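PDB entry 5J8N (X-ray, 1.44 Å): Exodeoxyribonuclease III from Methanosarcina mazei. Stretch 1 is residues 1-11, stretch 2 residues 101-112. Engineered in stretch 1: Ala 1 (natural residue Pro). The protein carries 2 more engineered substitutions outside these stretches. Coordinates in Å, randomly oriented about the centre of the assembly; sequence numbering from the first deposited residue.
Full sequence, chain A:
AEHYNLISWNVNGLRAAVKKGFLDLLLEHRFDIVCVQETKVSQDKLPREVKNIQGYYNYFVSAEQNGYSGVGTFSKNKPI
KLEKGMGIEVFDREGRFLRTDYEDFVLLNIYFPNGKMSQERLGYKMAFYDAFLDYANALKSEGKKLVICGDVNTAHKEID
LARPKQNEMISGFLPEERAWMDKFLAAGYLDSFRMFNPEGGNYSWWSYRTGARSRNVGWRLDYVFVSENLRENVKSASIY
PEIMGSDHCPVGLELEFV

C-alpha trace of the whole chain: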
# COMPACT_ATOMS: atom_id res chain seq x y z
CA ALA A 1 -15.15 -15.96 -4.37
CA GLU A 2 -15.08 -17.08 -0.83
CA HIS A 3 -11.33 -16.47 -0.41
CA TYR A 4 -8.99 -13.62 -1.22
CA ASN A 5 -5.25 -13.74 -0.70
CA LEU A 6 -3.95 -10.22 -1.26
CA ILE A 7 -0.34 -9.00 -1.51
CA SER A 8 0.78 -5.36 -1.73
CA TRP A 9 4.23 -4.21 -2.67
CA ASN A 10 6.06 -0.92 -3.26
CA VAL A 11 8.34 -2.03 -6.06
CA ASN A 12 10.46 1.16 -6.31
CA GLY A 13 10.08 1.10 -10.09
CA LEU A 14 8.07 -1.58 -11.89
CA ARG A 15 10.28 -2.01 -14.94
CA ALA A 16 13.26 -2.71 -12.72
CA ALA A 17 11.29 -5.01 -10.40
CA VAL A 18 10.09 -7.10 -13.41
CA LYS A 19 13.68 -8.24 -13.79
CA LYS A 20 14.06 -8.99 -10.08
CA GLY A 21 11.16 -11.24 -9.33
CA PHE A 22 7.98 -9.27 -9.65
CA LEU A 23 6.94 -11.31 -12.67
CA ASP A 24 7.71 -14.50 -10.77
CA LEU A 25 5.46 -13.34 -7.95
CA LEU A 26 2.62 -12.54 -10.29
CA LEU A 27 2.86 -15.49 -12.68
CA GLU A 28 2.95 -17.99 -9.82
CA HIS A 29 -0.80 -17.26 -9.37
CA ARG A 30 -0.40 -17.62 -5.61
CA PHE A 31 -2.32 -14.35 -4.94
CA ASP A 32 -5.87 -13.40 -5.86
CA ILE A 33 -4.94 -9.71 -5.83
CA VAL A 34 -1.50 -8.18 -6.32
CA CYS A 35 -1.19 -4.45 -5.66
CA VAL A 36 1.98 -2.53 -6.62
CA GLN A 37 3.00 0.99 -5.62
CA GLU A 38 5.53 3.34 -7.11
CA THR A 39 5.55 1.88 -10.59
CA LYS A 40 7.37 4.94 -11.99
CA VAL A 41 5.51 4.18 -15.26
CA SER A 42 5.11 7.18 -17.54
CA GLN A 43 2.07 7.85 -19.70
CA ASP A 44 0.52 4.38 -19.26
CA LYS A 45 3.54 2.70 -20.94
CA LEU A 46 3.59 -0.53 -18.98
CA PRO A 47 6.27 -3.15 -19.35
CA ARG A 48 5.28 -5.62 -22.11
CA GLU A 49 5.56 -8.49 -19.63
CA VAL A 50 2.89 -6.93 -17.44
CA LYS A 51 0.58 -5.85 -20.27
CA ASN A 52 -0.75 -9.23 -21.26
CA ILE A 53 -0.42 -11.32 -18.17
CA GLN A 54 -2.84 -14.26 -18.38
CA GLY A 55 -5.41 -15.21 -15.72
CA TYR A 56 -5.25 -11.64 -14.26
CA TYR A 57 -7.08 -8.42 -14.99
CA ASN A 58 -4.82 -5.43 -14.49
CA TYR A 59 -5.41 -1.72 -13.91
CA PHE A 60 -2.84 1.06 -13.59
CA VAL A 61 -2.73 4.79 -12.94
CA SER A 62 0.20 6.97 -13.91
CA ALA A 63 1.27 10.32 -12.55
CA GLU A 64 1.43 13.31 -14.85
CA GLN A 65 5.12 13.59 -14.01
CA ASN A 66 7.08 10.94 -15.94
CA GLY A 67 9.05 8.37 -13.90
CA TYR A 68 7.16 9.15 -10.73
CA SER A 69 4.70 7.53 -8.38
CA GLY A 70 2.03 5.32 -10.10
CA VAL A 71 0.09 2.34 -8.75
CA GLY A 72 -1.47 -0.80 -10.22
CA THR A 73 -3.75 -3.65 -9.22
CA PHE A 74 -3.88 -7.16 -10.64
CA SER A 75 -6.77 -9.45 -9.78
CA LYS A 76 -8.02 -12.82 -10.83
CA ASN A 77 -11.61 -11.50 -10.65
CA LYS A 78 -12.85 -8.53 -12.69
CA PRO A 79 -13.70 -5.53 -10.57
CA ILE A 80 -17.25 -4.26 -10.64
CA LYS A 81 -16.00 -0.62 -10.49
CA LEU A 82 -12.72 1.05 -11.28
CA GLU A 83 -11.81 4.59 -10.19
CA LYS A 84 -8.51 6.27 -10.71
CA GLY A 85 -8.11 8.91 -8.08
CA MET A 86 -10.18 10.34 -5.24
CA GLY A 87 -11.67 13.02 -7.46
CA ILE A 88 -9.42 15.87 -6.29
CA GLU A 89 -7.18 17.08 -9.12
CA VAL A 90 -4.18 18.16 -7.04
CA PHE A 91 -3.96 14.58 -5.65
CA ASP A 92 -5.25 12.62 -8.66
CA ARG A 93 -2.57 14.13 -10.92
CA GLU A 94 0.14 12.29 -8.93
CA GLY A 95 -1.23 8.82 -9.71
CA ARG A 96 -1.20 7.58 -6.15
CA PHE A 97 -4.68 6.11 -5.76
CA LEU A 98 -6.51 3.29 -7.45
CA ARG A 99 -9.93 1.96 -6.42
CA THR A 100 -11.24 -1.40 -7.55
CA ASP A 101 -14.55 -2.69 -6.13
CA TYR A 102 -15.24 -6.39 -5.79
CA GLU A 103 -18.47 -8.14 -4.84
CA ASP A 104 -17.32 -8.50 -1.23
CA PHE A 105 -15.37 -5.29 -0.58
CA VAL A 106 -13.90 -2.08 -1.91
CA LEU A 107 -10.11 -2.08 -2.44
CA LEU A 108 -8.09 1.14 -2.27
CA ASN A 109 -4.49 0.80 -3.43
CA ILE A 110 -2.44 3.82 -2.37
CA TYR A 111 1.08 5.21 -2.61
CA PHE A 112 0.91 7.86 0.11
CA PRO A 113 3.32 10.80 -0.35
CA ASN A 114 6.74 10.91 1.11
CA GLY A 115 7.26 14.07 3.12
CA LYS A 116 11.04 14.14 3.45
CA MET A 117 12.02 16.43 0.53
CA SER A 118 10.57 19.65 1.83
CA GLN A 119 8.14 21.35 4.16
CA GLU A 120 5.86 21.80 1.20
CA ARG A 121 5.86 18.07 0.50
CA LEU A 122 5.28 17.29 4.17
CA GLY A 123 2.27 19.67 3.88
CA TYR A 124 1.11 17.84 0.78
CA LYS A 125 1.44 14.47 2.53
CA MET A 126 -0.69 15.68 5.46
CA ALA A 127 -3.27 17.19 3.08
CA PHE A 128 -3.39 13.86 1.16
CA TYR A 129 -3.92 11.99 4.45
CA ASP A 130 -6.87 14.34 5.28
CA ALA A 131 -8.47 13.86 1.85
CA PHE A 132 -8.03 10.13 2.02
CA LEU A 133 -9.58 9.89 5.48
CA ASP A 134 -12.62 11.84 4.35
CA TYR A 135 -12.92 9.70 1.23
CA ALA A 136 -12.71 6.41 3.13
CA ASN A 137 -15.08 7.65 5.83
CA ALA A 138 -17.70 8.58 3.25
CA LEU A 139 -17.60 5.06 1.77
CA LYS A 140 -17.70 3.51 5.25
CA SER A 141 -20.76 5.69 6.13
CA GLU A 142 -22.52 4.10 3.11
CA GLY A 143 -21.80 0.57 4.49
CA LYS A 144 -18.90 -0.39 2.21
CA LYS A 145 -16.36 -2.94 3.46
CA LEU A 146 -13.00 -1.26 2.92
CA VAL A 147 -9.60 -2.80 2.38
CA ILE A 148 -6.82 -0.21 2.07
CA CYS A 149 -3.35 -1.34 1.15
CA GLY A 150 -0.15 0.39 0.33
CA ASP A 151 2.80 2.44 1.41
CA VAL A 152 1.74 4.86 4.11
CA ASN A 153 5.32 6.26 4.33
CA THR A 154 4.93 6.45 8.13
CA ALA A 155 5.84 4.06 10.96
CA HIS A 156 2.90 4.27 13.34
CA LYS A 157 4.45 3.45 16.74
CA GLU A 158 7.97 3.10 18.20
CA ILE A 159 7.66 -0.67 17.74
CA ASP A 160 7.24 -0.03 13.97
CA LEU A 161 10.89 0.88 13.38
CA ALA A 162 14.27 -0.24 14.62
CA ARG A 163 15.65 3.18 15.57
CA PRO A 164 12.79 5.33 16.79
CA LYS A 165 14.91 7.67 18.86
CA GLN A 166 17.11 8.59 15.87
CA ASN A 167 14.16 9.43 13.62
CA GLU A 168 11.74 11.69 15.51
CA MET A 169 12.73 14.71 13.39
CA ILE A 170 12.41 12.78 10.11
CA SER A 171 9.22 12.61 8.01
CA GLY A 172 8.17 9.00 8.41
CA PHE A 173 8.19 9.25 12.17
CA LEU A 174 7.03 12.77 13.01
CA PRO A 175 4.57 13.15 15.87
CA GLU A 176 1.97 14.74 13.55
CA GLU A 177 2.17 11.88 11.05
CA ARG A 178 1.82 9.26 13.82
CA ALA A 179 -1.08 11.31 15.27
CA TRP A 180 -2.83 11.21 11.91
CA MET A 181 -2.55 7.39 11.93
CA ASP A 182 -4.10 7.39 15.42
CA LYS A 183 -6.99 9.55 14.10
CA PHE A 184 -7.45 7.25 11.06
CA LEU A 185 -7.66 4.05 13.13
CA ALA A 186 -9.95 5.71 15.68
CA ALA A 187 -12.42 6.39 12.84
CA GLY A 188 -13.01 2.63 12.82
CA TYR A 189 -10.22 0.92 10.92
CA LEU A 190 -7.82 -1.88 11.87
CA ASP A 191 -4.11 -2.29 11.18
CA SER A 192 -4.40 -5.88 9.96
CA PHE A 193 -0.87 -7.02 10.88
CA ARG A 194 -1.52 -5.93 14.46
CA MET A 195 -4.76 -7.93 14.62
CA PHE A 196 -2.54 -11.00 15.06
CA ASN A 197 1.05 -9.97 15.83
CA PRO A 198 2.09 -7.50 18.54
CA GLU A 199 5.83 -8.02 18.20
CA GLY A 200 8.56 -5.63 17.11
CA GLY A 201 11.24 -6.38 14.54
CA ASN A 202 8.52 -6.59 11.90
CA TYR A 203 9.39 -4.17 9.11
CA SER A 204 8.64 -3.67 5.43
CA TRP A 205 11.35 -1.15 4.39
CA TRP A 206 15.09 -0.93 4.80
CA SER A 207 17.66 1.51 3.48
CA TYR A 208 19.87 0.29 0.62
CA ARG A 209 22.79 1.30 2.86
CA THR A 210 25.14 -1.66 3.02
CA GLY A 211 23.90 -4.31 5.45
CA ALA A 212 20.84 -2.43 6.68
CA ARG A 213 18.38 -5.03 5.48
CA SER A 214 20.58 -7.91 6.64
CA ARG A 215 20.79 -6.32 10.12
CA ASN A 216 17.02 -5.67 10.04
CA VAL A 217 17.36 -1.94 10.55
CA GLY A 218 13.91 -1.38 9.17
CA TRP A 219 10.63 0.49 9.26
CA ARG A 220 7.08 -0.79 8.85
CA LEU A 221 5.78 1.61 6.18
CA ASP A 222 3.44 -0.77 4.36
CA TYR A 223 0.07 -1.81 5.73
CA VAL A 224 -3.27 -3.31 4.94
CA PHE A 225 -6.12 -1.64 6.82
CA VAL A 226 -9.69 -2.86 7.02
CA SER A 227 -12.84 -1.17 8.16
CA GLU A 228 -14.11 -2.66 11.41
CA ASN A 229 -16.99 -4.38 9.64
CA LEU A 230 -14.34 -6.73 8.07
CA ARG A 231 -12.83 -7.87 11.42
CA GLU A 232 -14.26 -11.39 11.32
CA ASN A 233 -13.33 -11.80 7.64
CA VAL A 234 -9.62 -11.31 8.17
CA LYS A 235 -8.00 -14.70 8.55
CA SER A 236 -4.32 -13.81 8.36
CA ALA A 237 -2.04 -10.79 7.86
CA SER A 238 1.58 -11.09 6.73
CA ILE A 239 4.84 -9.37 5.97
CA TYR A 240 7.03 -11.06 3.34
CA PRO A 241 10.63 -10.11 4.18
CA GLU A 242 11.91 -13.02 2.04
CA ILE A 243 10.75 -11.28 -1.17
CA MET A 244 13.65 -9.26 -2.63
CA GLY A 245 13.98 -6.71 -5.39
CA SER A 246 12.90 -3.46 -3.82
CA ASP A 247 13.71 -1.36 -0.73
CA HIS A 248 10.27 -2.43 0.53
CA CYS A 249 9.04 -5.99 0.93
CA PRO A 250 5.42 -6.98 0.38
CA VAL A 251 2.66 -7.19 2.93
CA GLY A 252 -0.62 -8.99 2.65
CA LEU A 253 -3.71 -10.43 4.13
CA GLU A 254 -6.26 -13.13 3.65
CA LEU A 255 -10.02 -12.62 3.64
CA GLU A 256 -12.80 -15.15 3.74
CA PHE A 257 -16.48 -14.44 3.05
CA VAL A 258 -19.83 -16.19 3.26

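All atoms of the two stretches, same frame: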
# COMPACT_ATOMS: atom_id res chain seq x y z
N ALA A 1 -16.41 -16.46 -4.87
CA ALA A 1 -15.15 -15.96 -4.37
C ALA A 1 -15.27 -15.84 -2.87
O ALA A 1 -15.57 -14.79 -2.30
CB ALA A 1 -14.78 -14.65 -5.01
N GLU A 2 -15.05 -16.98 -2.24
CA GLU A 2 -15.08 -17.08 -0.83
C GLU A 2 -13.76 -16.52 -0.29
O GLU A 2 -13.76 -15.87 0.72
CB GLU A 2 -15.30 -18.54 -0.40
CG GLU A 2 -16.44 -18.63 0.49
CD GLU A 2 -16.44 -19.83 1.33
OE1 GLU A 2 -15.81 -19.68 2.40
OE2 GLU A 2 -17.12 -20.86 1.04
N HIS A 3 -12.64 -16.78 -0.98
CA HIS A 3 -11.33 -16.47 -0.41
C HIS A 3 -10.55 -15.47 -1.20
O HIS A 3 -10.55 -15.57 -2.43
CB HIS A 3 -10.45 -17.72 -0.34
CG HIS A 3 -10.99 -18.77 0.57
ND1 HIS A 3 -10.80 -18.72 1.93
CD2 HIS A 3 -11.75 -19.87 0.33
CE1 HIS A 3 -11.39 -19.77 2.48
NE2 HIS A 3 -11.99 -20.47 1.53
N TYR A 4 -9.87 -14.54 -0.53
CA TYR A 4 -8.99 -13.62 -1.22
C TYR A 4 -7.65 -13.60 -0.52
O TYR A 4 -7.56 -13.27 0.67
CB TYR A 4 -9.55 -12.19 -1.22
CG TYR A 4 -10.86 -11.99 -1.91
CD1 TYR A 4 -12.05 -12.31 -1.28
CD2 TYR A 4 -10.92 -11.36 -3.16
CE1 TYR A 4 -13.26 -12.06 -1.89
CE2 TYR A 4 -12.14 -11.10 -3.76
CZ TYR A 4 -13.29 -11.46 -3.11
OH TYR A 4 -14.51 -11.19 -3.70
N ASN A 5 -6.57 -13.92 -1.24
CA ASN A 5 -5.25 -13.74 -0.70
C ASN A 5 -4.63 -12.54 -1.43
O ASN A 5 -4.41 -12.60 -2.66
CB ASN A 5 -4.45 -15.01 -0.92
CG ASN A 5 -3.13 -15.02 -0.18
OD1 ASN A 5 -2.73 -14.02 0.42
ND2 ASN A 5 -2.43 -16.14 -0.24
N LEU A 6 -4.42 -11.46 -0.71
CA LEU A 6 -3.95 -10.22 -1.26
C LEU A 6 -2.50 -9.93 -0.86
O LEU A 6 -2.12 -10.13 0.30
CB LEU A 6 -4.84 -9.08 -0.77
CG LEU A 6 -4.47 -7.66 -1.22
CD1 LEU A 6 -5.77 -6.83 -1.41
CD2 LEU A 6 -3.54 -7.02 -0.28
N ILE A 7 -1.70 -9.44 -1.82
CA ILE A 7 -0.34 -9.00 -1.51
C ILE A 7 -0.18 -7.60 -2.09
O ILE A 7 -0.78 -7.27 -3.12
CB ILE A 7 0.69 -10.01 -2.04
CG1 ILE A 7 2.12 -9.70 -1.54
CG2 ILE A 7 0.68 -10.10 -3.60
CD1 ILE A 7 3.06 -10.90 -1.74
N SER A 8 0.57 -6.76 -1.42
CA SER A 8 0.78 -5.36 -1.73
C SER A 8 2.25 -5.05 -1.63
O SER A 8 2.90 -5.46 -0.63
CB SER A 8 -0.02 -4.53 -0.73
OG SER A 8 0.19 -3.11 -0.91
N TRP A 9 2.80 -4.37 -2.62
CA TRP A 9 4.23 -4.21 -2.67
C TRP A 9 4.62 -2.89 -3.31
O TRP A 9 4.28 -2.66 -4.48
CB TRP A 9 4.85 -5.38 -3.48
CG TRP A 9 6.37 -5.49 -3.38
CD1 TRP A 9 7.21 -4.90 -2.46
CD2 TRP A 9 7.20 -6.30 -4.21
NE1 TRP A 9 8.54 -5.31 -2.68
CE2 TRP A 9 8.53 -6.19 -3.74
CE3 TRP A 9 6.92 -7.15 -5.28
CZ2 TRP A 9 9.60 -6.84 -4.36
CZ3 TRP A 9 7.97 -7.83 -5.88
CH2 TRP A 9 9.31 -7.65 -5.41
N ASN A 10 5.41 -2.07 -2.61
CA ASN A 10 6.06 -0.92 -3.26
C ASN A 10 7.32 -1.43 -3.93
O ASN A 10 8.24 -1.92 -3.22
CB ASN A 10 6.39 0.17 -2.24
CG ASN A 10 7.17 1.32 -2.85
OD1 ASN A 10 8.03 1.11 -3.72
ND2 ASN A 10 6.88 2.56 -2.39
N VAL A 11 7.31 -1.40 -5.26
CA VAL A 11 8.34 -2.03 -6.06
C VAL A 11 9.51 -1.13 -6.39
O VAL A 11 10.52 -1.58 -6.95
CB VAL A 11 7.76 -2.60 -7.36
CG1 VAL A 11 6.85 -3.81 -7.05
CG2 VAL A 11 7.02 -1.59 -8.19
N ASP A 101 -13.51 -2.08 -6.98
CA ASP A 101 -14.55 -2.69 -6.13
C ASP A 101 -14.71 -4.12 -6.53
O ASP A 101 -14.77 -4.42 -7.74
CB ASP A 101 -15.89 -1.96 -6.28
CG ASP A 101 -15.85 -0.53 -5.77
OD1 ASP A 101 -14.78 -0.03 -5.38
OD2 ASP A 101 -16.94 0.04 -5.69
N TYR A 102 -14.87 -4.99 -5.53
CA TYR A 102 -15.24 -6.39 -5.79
C TYR A 102 -16.59 -6.68 -5.15
O TYR A 102 -17.16 -5.82 -4.44
CB TYR A 102 -14.14 -7.33 -5.29
CG TYR A 102 -12.86 -7.04 -6.01
CD1 TYR A 102 -12.63 -7.57 -7.29
CD2 TYR A 102 -11.90 -6.20 -5.46
CE1 TYR A 102 -11.47 -7.23 -8.01
CE2 TYR A 102 -10.73 -5.87 -6.15
CZ TYR A 102 -10.52 -6.40 -7.42
OH TYR A 102 -9.40 -6.04 -8.14
N GLU A 103 -17.15 -7.88 -5.39
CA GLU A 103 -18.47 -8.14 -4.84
C GLU A 103 -18.45 -8.04 -3.32
O GLU A 103 -19.43 -7.58 -2.76
CB GLU A 103 -18.99 -9.54 -5.24
CG GLU A 103 -19.20 -9.75 -6.73
CD GLU A 103 -20.35 -8.95 -7.29
OE1 GLU A 103 -21.08 -8.30 -6.51
OE2 GLU A 103 -20.52 -8.96 -8.53
N ASP A 104 -17.35 -8.41 -2.69
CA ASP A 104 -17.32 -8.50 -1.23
C ASP A 104 -16.67 -7.32 -0.51
O ASP A 104 -16.79 -7.20 0.72
CB ASP A 104 -16.59 -9.77 -0.81
CG ASP A 104 -17.35 -11.04 -1.20
OD1 ASP A 104 -18.46 -11.22 -0.66
OD2 ASP A 104 -16.81 -11.80 -2.04
N PHE A 105 -16.02 -6.41 -1.23
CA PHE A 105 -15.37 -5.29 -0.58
C PHE A 105 -14.86 -4.32 -1.61
O PHE A 105 -14.70 -4.69 -2.78
CB PHE A 105 -14.18 -5.74 0.32
CG PHE A 105 -13.09 -6.51 -0.42
CD1 PHE A 105 -13.23 -7.88 -0.59
CD2 PHE A 105 -11.98 -5.87 -0.94
CE1 PHE A 105 -12.25 -8.61 -1.27
CE2 PHE A 105 -10.98 -6.60 -1.60
CZ PHE A 105 -11.11 -7.96 -1.77
N VAL A 106 -14.57 -3.12 -1.14
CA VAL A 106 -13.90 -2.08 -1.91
C VAL A 106 -12.40 -2.10 -1.60
O VAL A 106 -12.05 -2.07 -0.41
CB VAL A 106 -14.46 -0.70 -1.56
CG1 VAL A 106 -13.68 0.42 -2.25
CG2 VAL A 106 -15.98 -0.62 -1.92
N LEU A 107 -11.54 -2.11 -2.63
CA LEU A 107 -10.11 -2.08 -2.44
C LEU A 107 -9.53 -0.75 -2.87
O LEU A 107 -9.73 -0.31 -4.01
CB LEU A 107 -9.46 -3.17 -3.24
CG LEU A 107 -7.94 -3.22 -3.20
CD1 LEU A 107 -7.37 -3.50 -1.78
CD2 LEU A 107 -7.42 -4.34 -4.15
N LEU A 108 -8.82 -0.10 -1.95
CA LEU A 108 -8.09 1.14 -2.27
C LEU A 108 -6.61 0.84 -2.21
O LEU A 108 -6.11 0.45 -1.13
CB LEU A 108 -8.45 2.28 -1.28
CG LEU A 108 -9.97 2.54 -1.11
CD1 LEU A 108 -10.17 3.69 -0.13
CD2 LEU A 108 -10.69 2.78 -2.46
N ASN A 109 -5.91 1.03 -3.31
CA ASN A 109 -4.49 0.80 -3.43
C ASN A 109 -3.79 2.16 -3.49
O ASN A 109 -4.07 2.93 -4.41
CB ASN A 109 -4.26 -0.03 -4.69
CG ASN A 109 -2.77 -0.26 -4.98
OD1 ASN A 109 -1.95 -0.05 -4.10
ND2 ASN A 109 -2.44 -0.76 -6.19
N ILE A 110 -2.94 2.45 -2.53
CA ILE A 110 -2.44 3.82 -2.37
C ILE A 110 -0.94 3.91 -2.14
O ILE A 110 -0.40 3.16 -1.31
CB ILE A 110 -3.17 4.53 -1.18
CG1 ILE A 110 -4.70 4.36 -1.32
CG2 ILE A 110 -2.78 6.03 -1.10
CD1 ILE A 110 -5.48 4.97 -0.16
N TYR A 111 -0.30 4.82 -2.85
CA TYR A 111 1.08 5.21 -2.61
C TYR A 111 1.04 6.57 -1.93
O TYR A 111 0.96 7.61 -2.58
CB TYR A 111 1.87 5.26 -3.95
CG TYR A 111 3.29 5.69 -3.82
CD1 TYR A 111 4.09 5.22 -2.79
CD2 TYR A 111 3.84 6.60 -4.71
CE1 TYR A 111 5.42 5.67 -2.63
CE2 TYR A 111 5.20 6.99 -4.60
CZ TYR A 111 5.96 6.52 -3.53
OH TYR A 111 7.27 6.92 -3.37
N PHE A 112 1.04 6.57 -0.60
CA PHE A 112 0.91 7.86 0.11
C PHE A 112 2.20 8.66 -0.06
O PHE A 112 3.29 8.08 -0.23
CB PHE A 112 0.66 7.63 1.59
CG PHE A 112 -0.72 7.09 1.91
CD1 PHE A 112 -1.00 5.75 1.97
CD2 PHE A 112 -1.73 8.00 2.20
CE1 PHE A 112 -2.31 5.29 2.29
CE2 PHE A 112 -3.00 7.58 2.55
CZ PHE A 112 -3.28 6.19 2.61

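The strands of residues 3-10 and 106-111 run in the same general direction but are not hydrogen-bonded neighbours: their CA atoms lie 10.3 Å apart at Leu 6 and Leu 107, and no backbone hydrogen bond joins the two stretches. Side chains bridge the gap instead. On the first strand, Tyr 4, Leu 6, Ser 8 and Asn 10 point toward the second stretch, as the alternation of an extended chain dictates.

Tyr 4 covers the most surface and combines polar and aromatic contacts. Its OH donates a hydrogen bond of 2.9 Å to OD2 of Asp 104, which lies near the plane of the ring, where the phenol hydroxyl can readily reach it. Over one face of the same ring sits Phe 105, its edge directed at Tyr 4 with the planes at 77° and the centroids 4.7 Å apart; CE2 of Tyr 4 and CE1 of Phe 105 approach to 3.5 Å. This arrangement sets the slightly positive ring hydrogens of Phe 105 against the tyrosine π cloud. The turn carrying both partners is closed by a hydrogen bond from Tyr 102 N to Phe 105 O (2.8 Å).

Farther along, the contact becomes aliphatic: Leu 6 CD1 meets Leu 107 CD1 at 3.7 Å, a buried van der Waals contact.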